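Local coordinates for CYTH domain-containing protein (Pyrococcus horikoshii, PDB 2EEN), which is of unknown function but, as a member of the CYTH family, probably binds a triphosphate-bearing ligand or another organic phosphate within a beta-barrel tunnel, at the interface of chains A and B. Residues are numbered along the deposited sequence; one frame, centred on the assembly and turned at random. Chains: chain A/B, Hypothetical protein PH1819.

Contact 1: the interface of chains A and B. Residues chain A 37, 40, 42, 47, 49, 66, 101; chain B 98-99.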
ATOM      1  N   HIS A  37       2.979 -12.712  -6.114  1.00 15.75           N
ATOM      2  CA  HIS A  37       1.549 -12.517  -5.975  1.00 16.58           C
ATOM      3  C   HIS A  37       0.948 -13.826  -5.473  1.00 16.61           C
ATOM      4  O   HIS A  37       1.403 -14.907  -5.834  1.00 18.48           O
ATOM      5  CB  HIS A  37       0.969 -12.145  -7.332  1.00 16.28           C
ATOM      6  CG  HIS A  37      -0.436 -11.641  -7.281  1.00 16.76           C
ATOM      7  ND1 HIS A  37      -1.525 -12.474  -7.128  1.00 18.65           N
ATOM      8  CD2 HIS A  37      -0.932 -10.386  -7.383  1.00 16.47           C
ATOM      9  CE1 HIS A  37      -2.631 -11.751  -7.140  1.00 16.90           C
ATOM     10  NE2 HIS A  37      -2.299 -10.481  -7.296  1.00 15.69           N
ATOM     11  N   ARG A  40      -1.245 -15.124  -8.930  1.00 24.52           N
ATOM     12  CA  ARG A  40      -0.642 -15.234 -10.246  1.00 22.77           C
ATOM     13  C   ARG A  40       0.869 -15.181 -10.156  1.00 22.70           C
ATOM     14  O   ARG A  40       1.429 -14.702  -9.175  1.00 20.25           O
ATOM     15  CB  ARG A  40      -1.170 -14.136 -11.172  1.00 26.88           C
ATOM     16  CG  ARG A  40      -0.927 -12.714 -10.699  1.00 25.90           C
ATOM     17  CD  ARG A  40      -1.480 -11.721 -11.723  1.00 28.35           C
ATOM     18  NE  ARG A  40      -1.079 -10.347 -11.433  1.00 27.79           N
ATOM     19  CZ  ARG A  40      -1.836  -9.448 -10.808  1.00 28.84           C
ATOM     20  NH1 ARG A  40      -3.062  -9.760 -10.397  1.00 28.23           N
ATOM     21  NH2 ARG A  40      -1.356  -8.231 -10.583  1.00 26.62           N
ATOM     22  N   PHE A  42       4.021 -13.552 -11.069  1.00 19.11           N
ATOM     23  CA  PHE A  42       4.550 -12.304 -11.601  1.00 19.06           C
ATOM     24  C   PHE A  42       5.631 -12.520 -12.635  1.00 20.70           C
ATOM     25  O   PHE A  42       5.814 -11.688 -13.513  1.00 21.08           O
ATOM     26  CB  PHE A  42       5.127 -11.425 -10.495  1.00 18.44           C
ATOM     27  CG  PHE A  42       4.106 -10.639  -9.735  1.00 19.22           C
ATOM     28  CD1 PHE A  42       2.868 -10.332 -10.294  1.00 19.24           C
ATOM     29  CD2 PHE A  42       4.415 -10.135  -8.475  1.00 18.04           C
ATOM     30  CE1 PHE A  42       1.951  -9.531  -9.617  1.00 19.86           C
ATOM     31  CE2 PHE A  42       3.511  -9.334  -7.786  1.00 19.98           C
ATOM     32  CZ  PHE A  42       2.274  -9.027  -8.360  1.00 21.12           C
ATOM     33  N   GLU A  47       5.360  -8.642 -13.895  1.00 15.18           N
ATOM     34  CA  GLU A  47       4.999  -7.622 -12.925  1.00 14.64           C
ATOM     35  C   GLU A  47       5.931  -7.752 -11.731  1.00 14.43           C
ATOM     36  O   GLU A  47       6.657  -8.733 -11.602  1.00 14.51           O
ATOM     37  CB  GLU A  47       3.573  -7.834 -12.454  1.00 13.25           C
ATOM     38  CG  GLU A  47       2.531  -7.610 -13.501  1.00 16.95           C
ATOM     39  CD  GLU A  47       1.177  -8.047 -13.006  1.00 17.42           C
ATOM     40  OE1 GLU A  47       0.884  -9.260 -13.071  1.00 19.25           O
ATOM     41  OE2 GLU A  47       0.419  -7.188 -12.526  1.00 20.69           O
ATOM     42  N   LEU A  49       6.366  -6.362  -7.322  1.00 14.54           N
ATOM     43  CA  LEU A  49       5.883  -5.616  -6.174  1.00 12.93           C
ATOM     44  C   LEU A  49       7.057  -5.648  -5.219  1.00 14.22           C
ATOM     45  O   LEU A  49       7.586  -6.714  -4.900  1.00 15.33           O
ATOM     46  CB  LEU A  49       4.663  -6.280  -5.539  1.00 14.37           C
ATOM     47  CG  LEU A  49       4.133  -5.462  -4.356  1.00 16.45           C
ATOM     48  CD1 LEU A  49       3.589  -4.103  -4.848  1.00 14.69           C
ATOM     49  CD2 LEU A  49       3.039  -6.246  -3.658  1.00 17.40           C
ATOM     50  N   TYR A  66       4.875  -0.902  -7.284  1.00 12.80           N
ATOM     51  CA  TYR A  66       4.335  -1.908  -8.186  1.00 14.08           C
ATOM     52  C   TYR A  66       4.888  -1.534  -9.544  1.00 14.25           C
ATOM     53  O   TYR A  66       4.917  -0.356  -9.910  1.00 15.02           O
ATOM     54  CB  TYR A  66       2.810  -1.841  -8.286  1.00 13.39           C
ATOM     55  CG  TYR A  66       2.255  -2.617  -9.472  1.00 15.06           C
ATOM     56  CD1 TYR A  66       2.095  -4.002  -9.417  1.00 17.53           C
ATOM     57  CD2 TYR A  66       1.927  -1.963 -10.661  1.00 17.29           C
ATOM     58  CE1 TYR A  66       1.626  -4.714 -10.518  1.00 19.14           C
ATOM     59  CE2 TYR A  66       1.459  -2.661 -11.764  1.00 17.14           C
ATOM     60  CZ  TYR A  66       1.311  -4.038 -11.686  1.00 19.85           C
ATOM     61  OH  TYR A  66       0.839  -4.730 -12.774  1.00 20.79           O
ATOM     62  N   PHE A 101       1.221 -12.293  -0.110  1.00 17.78           N
ATOM     63  CA  PHE A 101       2.380 -11.914  -0.901  1.00 17.85           C
ATOM     64  C   PHE A 101       3.583 -12.412  -0.139  1.00 18.22           C
ATOM     65  O   PHE A 101       3.836 -11.995   0.991  1.00 21.54           O
ATOM     66  CB  PHE A 101       2.460 -10.399  -1.072  1.00 14.72           C
ATOM     67  CG  PHE A 101       1.384  -9.847  -1.937  1.00 16.43           C
ATOM     68  CD1 PHE A 101       0.107  -9.632  -1.428  1.00 16.50           C
ATOM     69  CD2 PHE A 101       1.621  -9.610  -3.286  1.00 14.88           C
ATOM     70  CE1 PHE A 101      -0.922  -9.183  -2.255  1.00 19.02           C
ATOM     71  CE2 PHE A 101       0.601  -9.164  -4.118  1.00 18.36           C
ATOM     72  CZ  PHE A 101      -0.674  -8.954  -3.603  1.00 16.42           C
TER
ATOM     73  N   ARG B  98      -4.446  -2.889  -9.521  1.00 15.23           N
ATOM     74  CA  ARG B  98      -3.391  -3.580 -10.252  1.00 17.26           C
ATOM     75  C   ARG B  98      -3.081  -4.944  -9.653  1.00 16.08           C
ATOM     76  O   ARG B  98      -2.687  -5.860 -10.369  1.00 16.73           O
ATOM     77  CB  ARG B  98      -2.105  -2.746 -10.273  1.00 18.55           C
ATOM     78  CG  ARG B  98      -2.190  -1.473 -11.096  1.00 24.45           C
ATOM     79  CD  ARG B  98      -2.370  -1.803 -12.568  1.00 28.53           C
ATOM     80  NE  ARG B  98      -2.334  -0.612 -13.412  1.00 32.73           N
ATOM     81  CZ  ARG B  98      -2.356  -0.643 -14.742  1.00 34.16           C
ATOM     82  NH1 ARG B  98      -2.414  -1.805 -15.378  1.00 33.97           N
ATOM     83  NH2 ARG B  98      -2.319   0.486 -15.437  1.00 35.01           N
ATOM     84  N   LEU B  99      -3.232  -5.076  -8.337  1.00 15.89           N
ATOM     85  CA  LEU B  99      -2.951  -6.346  -7.674  1.00 13.63           C
ATOM     86  C   LEU B  99      -4.133  -7.305  -7.692  1.00 14.75           C
ATOM     87  O   LEU B  99      -4.052  -8.406  -7.150  1.00 16.55           O
ATOM     88  CB  LEU B  99      -2.483  -6.098  -6.237  1.00 15.47           C
ATOM     89  CG  LEU B  99      -1.119  -5.406  -6.164  1.00 16.06           C
ATOM     90  CD1 LEU B  99      -0.747  -5.112  -4.716  1.00 16.45           C
ATOM     91  CD2 LEU B  99      -0.067  -6.287  -6.816  1.00 16.90           C
TER
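The C-terminal end of helix 89-98 in chain B, with B:Arg98 and the following B:Leu99, meets a pocket of chain A. The pocket is formed by the loop with A:His37 and A:Arg40, helix 42-45, strands 48-56 and 59-70, and A:Phe101. B:Leu99 buries the most surface. Its CD2 methyl meets the edge of the A:Phe42 ring at CZ (3.9 Å), in the ring plane. Its CD1 methyl meets CZ of A:Phe101 (4.0 Å) and lies beside CD2 of A:Leu49. Polar bonds hold the backbone of the same two residues. NE2 of A:His37 donates to O of B:Leu99 (2.7 Å), nearly straight and in the plane of the imidazole. NH2 of A:Arg40 donates to O of B:Arg98 (2.7 Å), in the carbonyl plane. These donors take up carbonyls at the helix end. A:Glu47 sets the guanidinium side-on: OE1 accepts from NE of A:Arg40 (2.8 Å) and OE2 from NH2. CG of A:Arg40 lies between the backbone N and the carbonyl carbon (chi1 59°), and the extended chain carries the guanidinium across A:His37, whose CD2 lies over the centre of one of its faces. A leucine at A:Arg40 would probably leave A:Glu47 without its charged mate and the B:Arg98 carbonyl without this donor. Beside them, CB of B:Arg98 sits over the face of A:Tyr66, whose OH donates to the anti lone pair of A:Glu47 OE2 (2.5 Å).

Contact 2: the interface of chains A and B. Residues chain A 66, 79, 81; chain B 94, 98.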
ATOM      1  N   TYR A  66       4.875  -0.902  -7.284  1.00 12.80           N
ATOM      2  CA  TYR A  66       4.335  -1.908  -8.186  1.00 14.08           C
ATOM      3  C   TYR A  66       4.888  -1.534  -9.544  1.00 14.25           C
ATOM      4  O   TYR A  66       4.917  -0.356  -9.910  1.00 15.02           O
ATOM      5  CB  TYR A  66       2.810  -1.841  -8.286  1.00 13.39           C
ATOM      6  CG  TYR A  66       2.255  -2.617  -9.472  1.00 15.06           C
ATOM      7  CD1 TYR A  66       2.095  -4.002  -9.417  1.00 17.53           C
ATOM      8  CD2 TYR A  66       1.927  -1.963 -10.661  1.00 17.29           C
ATOM      9  CE1 TYR A  66       1.626  -4.714 -10.518  1.00 19.14           C
ATOM     10  CE2 TYR A  66       1.459  -2.661 -11.764  1.00 17.14           C
ATOM     11  CZ  TYR A  66       1.311  -4.038 -11.686  1.00 19.85           C
ATOM     12  OH  TYR A  66       0.839  -4.730 -12.774  1.00 20.79           O
ATOM     13  N   LEU A  79       5.235   0.818 -16.504  1.00 19.45           N
ATOM     14  CA  LEU A  79       4.357   1.629 -15.690  1.00 19.34           C
ATOM     15  C   LEU A  79       4.731   1.341 -14.242  1.00 18.30           C
ATOM     16  O   LEU A  79       5.090   0.215 -13.890  1.00 19.12           O
ATOM     17  CB  LEU A  79       2.902   1.246 -15.962  1.00 23.70           C
ATOM     18  CG  LEU A  79       1.807   1.741 -15.016  1.00 27.32           C
ATOM     19  CD1 LEU A  79       0.472   1.685 -15.734  1.00 31.06           C
ATOM     20  CD2 LEU A  79       1.778   0.888 -13.753  1.00 29.52           C
ATOM     21  N   ILE A  81       3.739   2.357  -9.978  1.00 16.11           N
ATOM     22  CA  ILE A  81       2.891   3.003  -8.995  1.00 16.48           C
ATOM     23  C   ILE A  81       3.741   2.905  -7.741  1.00 16.99           C
ATOM     24  O   ILE A  81       4.121   1.811  -7.313  1.00 16.58           O
ATOM     25  CB  ILE A  81       1.569   2.262  -8.782  1.00 17.22           C
ATOM     26  CG1 ILE A  81       0.812   2.149 -10.108  1.00 18.53           C
ATOM     27  CG2 ILE A  81       0.723   3.018  -7.753  1.00 19.14           C
ATOM     28  CD1 ILE A  81      -0.451   1.309 -10.009  1.00 21.85           C
TER
ATOM     29  N   GLU B  94      -5.148   2.615  -7.053  1.00 16.62           N
ATOM     30  CA  GLU B  94      -4.595   2.036  -8.259  1.00 18.75           C
ATOM     31  C   GLU B  94      -3.798   0.778  -7.956  1.00 17.04           C
ATOM     32  O   GLU B  94      -3.918  -0.216  -8.673  1.00 17.64           O
ATOM     33  CB  GLU B  94      -3.721   3.052  -8.992  1.00 22.24           C
ATOM     34  CG  GLU B  94      -3.364   2.626 -10.409  1.00 30.33           C
ATOM     35  CD  GLU B  94      -4.565   2.121 -11.190  1.00 35.27           C
ATOM     36  OE1 GLU B  94      -5.591   2.839 -11.255  1.00 37.68           O
ATOM     37  OE2 GLU B  94      -4.482   1.003 -11.741  1.00 37.14           O
ATOM     38  N   ARG B  98      -4.446  -2.889  -9.521  1.00 15.23           N
ATOM     39  CA  ARG B  98      -3.391  -3.580 -10.252  1.00 17.26           C
ATOM     40  C   ARG B  98      -3.081  -4.944  -9.653  1.00 16.08           C
ATOM     41  O   ARG B  98      -2.687  -5.860 -10.369  1.00 16.73           O
ATOM     42  CB  ARG B  98      -2.105  -2.746 -10.273  1.00 18.55           C
ATOM     43  CG  ARG B  98      -2.190  -1.473 -11.096  1.00 24.45           C
ATOM     44  CD  ARG B  98      -2.370  -1.803 -12.568  1.00 28.53           C
ATOM     45  NE  ARG B  98      -2.334  -0.612 -13.412  1.00 32.73           N
ATOM     46  CZ  ARG B  98      -2.356  -0.643 -14.742  1.00 34.16           C
ATOM     47  NH1 ARG B  98      -2.414  -1.805 -15.378  1.00 33.97           N
ATOM     48  NH2 ARG B  98      -2.319   0.486 -15.437  1.00 35.01           N
TER
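B:Arg98 reaches over A:Leu79 and A:Ile81, alternate residues of strand 78-85 of the CYTH domain, whose fold is a beta-barrel tunnel. Here helix 89-98 of chain B packs on the outside of chain A's sheet. B:Arg98 buries the most surface in this patch, 71 Å². Its chain bends at chi2 (-66°) and then runs extended from CG onward. That bend lays the aliphatic part along the strand, with A:Tyr66 on one flank. The guanidinium is carried out to A:Leu79. There CD1 of A:Leu79 lies 3.8 Å from CZ of B:Arg98. The two side chains come from opposite directions, so a methyl group meets the flat charged end. The A:Leu79 CD2 branch turns back to its own chain, 4.1 Å from CE2 of A:Tyr66.

A:Ile81 meets the helix one turn earlier as well, at B:Glu94. CG1 is anti to the carbonyl carbon (chi1 -58°) and CD1 continues extended, which makes this methyl the part that touches chain B. It enters between two helix side chains and crosses both at about a right angle. CG of B:Glu94 lies 3.2 Å from CD1 of A:Ile81, a very tight contact. CG of B:Arg98 is 3.5 Å from the same methyl.

The two helix residues are also tied to each other. B:Glu94 bends at chi2, and its carboxylate turns along the helix toward B:Arg98. OE2 of B:Glu94 forms a salt bridge with NE of B:Arg98, 3.2 Å away. This bridge probably steadies the arginine chain over the strand. It may also partly balance the guanidinium charge beside the A:Leu79 methyl.

Contact 1 and contact 2 have centres about 9 Å apart and share A:Tyr66 and B:Arg98. They lie along one helix, 89-98 of chain B. Contact 1 takes its C-terminal end and the residue after it, while contact 2 takes its flank. B:Arg98 serves both, through its backbone carbonyl in the first and its side chain in the second. The two-fold symmetry repeats both contacts with the chains exchanged. The protein is described as a dimer, and an interchain disulfide at Cys39 has been seen for it. That fits a dimer, though the residues described here do not show whether it joins these two chains.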